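Long-range contact in 2,5-dihydroxypyridine 5,6-dioxygenase (Pseudomonas putida KT2440, PDB 7CN3), which catalyses the iron(II)-dependent, oxygen-consuming ring cleavage of 2,5-dihydroxypyridine to N-formylmaleamate in aerobic nicotinate degradation: residues Ser203-Leu208 against Glu230-Phe235. Numbering follows the deposited sequence.
Sequences SAEGTL and EIEKGF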
ATOM      1  N   SER C 203      -0.674 -42.310  31.711  1.00 29.28           N
ATOM      2  CA  SER C 203       0.302 -42.781  32.700  1.00 36.22           C
ATOM      3  C   SER C 203       1.006 -41.694  33.518  1.00 32.31           C
ATOM      4  O   SER C 203       1.450 -41.981  34.629  1.00 31.77           O
ATOM      5  CB  SER C 203       1.354 -43.669  32.022  1.00 38.55           C
ATOM      6  OG  SER C 203       2.238 -42.875  31.249  1.00 47.21           O
ATOM      7  N   ALA C 204       1.122 -40.462  33.019  1.00 30.79           N
ATOM      8  CA  ALA C 204       1.800 -39.430  33.802  1.00 29.36           C
ATOM      9  C   ALA C 204       1.091 -39.205  35.139  1.00 34.50           C
ATOM     10  O   ALA C 204      -0.136 -39.283  35.228  1.00 34.76           O
ATOM     11  CB  ALA C 204       1.878 -38.124  33.014  1.00 26.35           C
ATOM     12  N   GLU C 205       1.880 -38.954  36.191  1.00 33.20           N
ATOM     13  CA  GLU C 205       1.389 -38.918  37.569  1.00 35.67           C
ATOM     14  C   GLU C 205       2.164 -37.896  38.390  1.00 33.04           C
ATOM     15  O   GLU C 205       3.357 -37.681  38.163  1.00 41.87           O
ATOM     16  CB  GLU C 205       1.531 -40.280  38.256  1.00 30.83           C
ATOM     17  CG  GLU C 205       0.641 -41.367  37.696  1.00 47.61           C
ATOM     18  CD  GLU C 205      -0.695 -41.448  38.417  1.00 53.75           C
ATOM     19  OE1 GLU C 205      -0.866 -40.739  39.443  1.00 54.45           O
ATOM     20  OE2 GLU C 205      -1.564 -42.221  37.955  1.00 46.97           O
ATOM     21  N   GLY C 206       1.483 -37.292  39.370  1.00 27.32           N
ATOM     22  CA  GLY C 206       2.131 -36.467  40.376  1.00 27.05           C
ATOM     23  C   GLY C 206       1.619 -35.024  40.362  1.00 26.25           C
ATOM     24  O   GLY C 206       0.431 -34.764  40.170  1.00 28.17           O
ATOM     25  N   THR C 207       2.534 -34.091  40.610  1.00 25.74           N
ATOM     26  CA  THR C 207       2.197 -32.687  40.775  1.00 25.07           C
ATOM     27  C   THR C 207       3.171 -31.837  39.973  1.00 24.37           C
ATOM     28  O   THR C 207       4.381 -32.093  39.962  1.00 24.46           O
ATOM     29  CB  THR C 207       2.246 -32.267  42.264  1.00 25.30           C
ATOM     30  OG1 THR C 207       1.318 -33.044  43.021  1.00 26.00           O
ATOM     31  CG2 THR C 207       1.892 -30.806  42.428  1.00 24.68           C
ATOM     32  N   LEU C 208       2.641 -30.832  39.298  1.00 23.71           N
ATOM     33  CA  LEU C 208       3.449 -29.808  38.672  1.00 23.03           C
ATOM     34  C   LEU C 208       2.985 -28.484  39.245  1.00 26.46           C
ATOM     35  O   LEU C 208       1.784 -28.183  39.233  1.00 22.89           O
ATOM     36  CB  LEU C 208       3.323 -29.853  37.147  1.00 22.65           C
ATOM     37  CG  LEU C 208       4.089 -31.007  36.464  1.00 28.91           C
ATOM     38  CD1 LEU C 208       3.630 -31.214  35.027  1.00 22.76           C
ATOM     39  CD2 LEU C 208       5.603 -30.772  36.519  1.00 22.89           C
ATOM     40  N   GLU C 230      -2.503 -31.040  39.842  1.00 24.53           N
ATOM     41  CA  GLU C 230      -2.505 -32.436  40.248  1.00 29.58           C
ATOM     42  C   GLU C 230      -2.833 -33.297  39.039  1.00 30.86           C
ATOM     43  O   GLU C 230      -3.800 -33.014  38.319  1.00 26.67           O
ATOM     44  CB  GLU C 230      -3.505 -32.650  41.382  1.00 30.89           C
ATOM     45  CG  GLU C 230      -3.110 -31.814  42.624  1.00 30.68           C
ATOM     46  CD  GLU C 230      -4.243 -31.595  43.616  1.00 41.35           C
ATOM     47  OE1 GLU C 230      -5.412 -31.914  43.300  1.00 47.19           O
ATOM     48  OE2 GLU C 230      -3.946 -31.110  44.733  1.00 46.68           O
ATOM     49  N   ILE C 231      -2.000 -34.317  38.805  1.00 26.06           N
ATOM     50  CA  ILE C 231      -2.065 -35.183  37.629  1.00 26.04           C
ATOM     51  C   ILE C 231      -2.313 -36.612  38.085  1.00 27.04           C
ATOM     52  O   ILE C 231      -1.651 -37.095  39.013  1.00 30.61           O
ATOM     53  CB  ILE C 231      -0.764 -35.134  36.797  1.00 28.72           C
ATOM     54  CG1 ILE C 231      -0.237 -33.701  36.621  1.00 33.39           C
ATOM     55  CG2 ILE C 231      -0.944 -35.881  35.466  1.00 25.76           C
ATOM     56  CD1 ILE C 231      -0.918 -32.927  35.615  1.00 38.50           C
ATOM     57  N   GLU C 232      -3.228 -37.302  37.411  1.00 28.35           N
ATOM     58  CA  GLU C 232      -3.458 -38.723  37.650  1.00 35.40           C
ATOM     59  C   GLU C 232      -3.726 -39.379  36.312  1.00 39.70           C
ATOM     60  O   GLU C 232      -4.542 -38.873  35.534  1.00 33.34           O
ATOM     61  CB  GLU C 232      -4.642 -38.987  38.593  1.00 34.62           C
ATOM     62  CG  GLU C 232      -4.391 -38.642  40.044  1.00 44.71           C
ATOM     63  CD  GLU C 232      -5.679 -38.471  40.842  1.00 47.75           C
ATOM     64  OE1 GLU C 232      -6.612 -39.275  40.659  1.00 46.11           O
ATOM     65  OE2 GLU C 232      -5.749 -37.529  41.660  1.00 54.33           O
ATOM     66  N   LYS C 233      -3.037 -40.493  36.060  1.00 34.81           N
ATOM     67  CA  LYS C 233      -3.195 -41.280  34.837  1.00 33.48           C
ATOM     68  C   LYS C 233      -3.220 -40.395  33.591  1.00 32.90           C
ATOM     69  O   LYS C 233      -4.073 -40.538  32.715  1.00 32.94           O
ATOM     70  CB  LYS C 233      -4.444 -42.154  34.917  1.00 32.32           C
ATOM     71  CG  LYS C 233      -4.463 -43.069  36.122  1.00 31.36           C
ATOM     72  CD  LYS C 233      -5.786 -43.797  36.207  1.00 45.70           C
ATOM     73  CE  LYS C 233      -5.800 -44.767  37.377  1.00 55.19           C
ATOM     74  NZ  LYS C 233      -6.006 -44.066  38.675  1.00 63.01           N
ATOM     75  N   GLY C 234      -2.276 -39.456  33.523  1.00 29.88           N
ATOM     76  CA  GLY C 234      -2.072 -38.674  32.323  1.00 29.78           C
ATOM     77  C   GLY C 234      -2.932 -37.428  32.174  1.00 28.42           C
ATOM     78  O   GLY C 234      -2.789 -36.722  31.168  1.00 31.11           O
ATOM     79  N   PHE C 235      -3.802 -37.126  33.140  1.00 26.50           N
ATOM     80  CA  PHE C 235      -4.751 -36.016  33.059  1.00 34.52           C
ATOM     81  C   PHE C 235      -4.657 -35.131  34.294  1.00 31.60           C
ATOM     82  O   PHE C 235      -4.563 -35.623  35.425  1.00 26.23           O
ATOM     83  CB  PHE C 235      -6.214 -36.519  32.912  1.00 28.61           C
ATOM     84  CG  PHE C 235      -6.545 -37.006  31.522  1.00 26.74           C
ATOM     85  CD1 PHE C 235      -6.216 -38.293  31.130  1.00 27.42           C
ATOM     86  CD2 PHE C 235      -7.167 -36.162  30.603  1.00 29.23           C
ATOM     87  CE1 PHE C 235      -6.506 -38.747  29.845  1.00 36.61           C
ATOM     88  CE2 PHE C 235      -7.463 -36.588  29.320  1.00 26.90           C
ATOM     89  CZ  PHE C 235      -7.129 -37.896  28.927  1.00 27.93           C
TER
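With chi1 at -68° E205 sets CG beside its own backbone N, and the bend at chi2 (-91°) folds the carboxylate back over the start of the opposing turn, where OE2 accepts the amide of K233 (N to OE2 3.0 Å). The N-H arrives from above the carboxylate plane, 77° out of it. K233 runs alongside in the same direction, its CG 3.5 Å from E205 OE2; NZ stays 4.9 Å from that oxygen, too far for a salt bridge, though the opposite charges may still attract. One residue on, the amide of G234 is taken by A204 O at 2.7 Å, in the carbonyl plane and on a lone pair. These two bonds grip the type I' turn E232-F235, which makes a beta hairpin of strands 227-232 and 235-241; strand 207-210 completes the antiparallel three-stranded sheet. Just before it, at the corner of the chain, G206 forms a hydrogen-bonded antiparallel pair with I231: I231 N to G206 O is 2.8 Å, and the return bond, G206 N to I231 O, is longer at 3.2 Å. The backbone angles of G206 call for glycine, since a CB would jam against E205 O. I231 places CG2 3.5 Å from A204 O, while A204 also packs on F165 of strand 164-168.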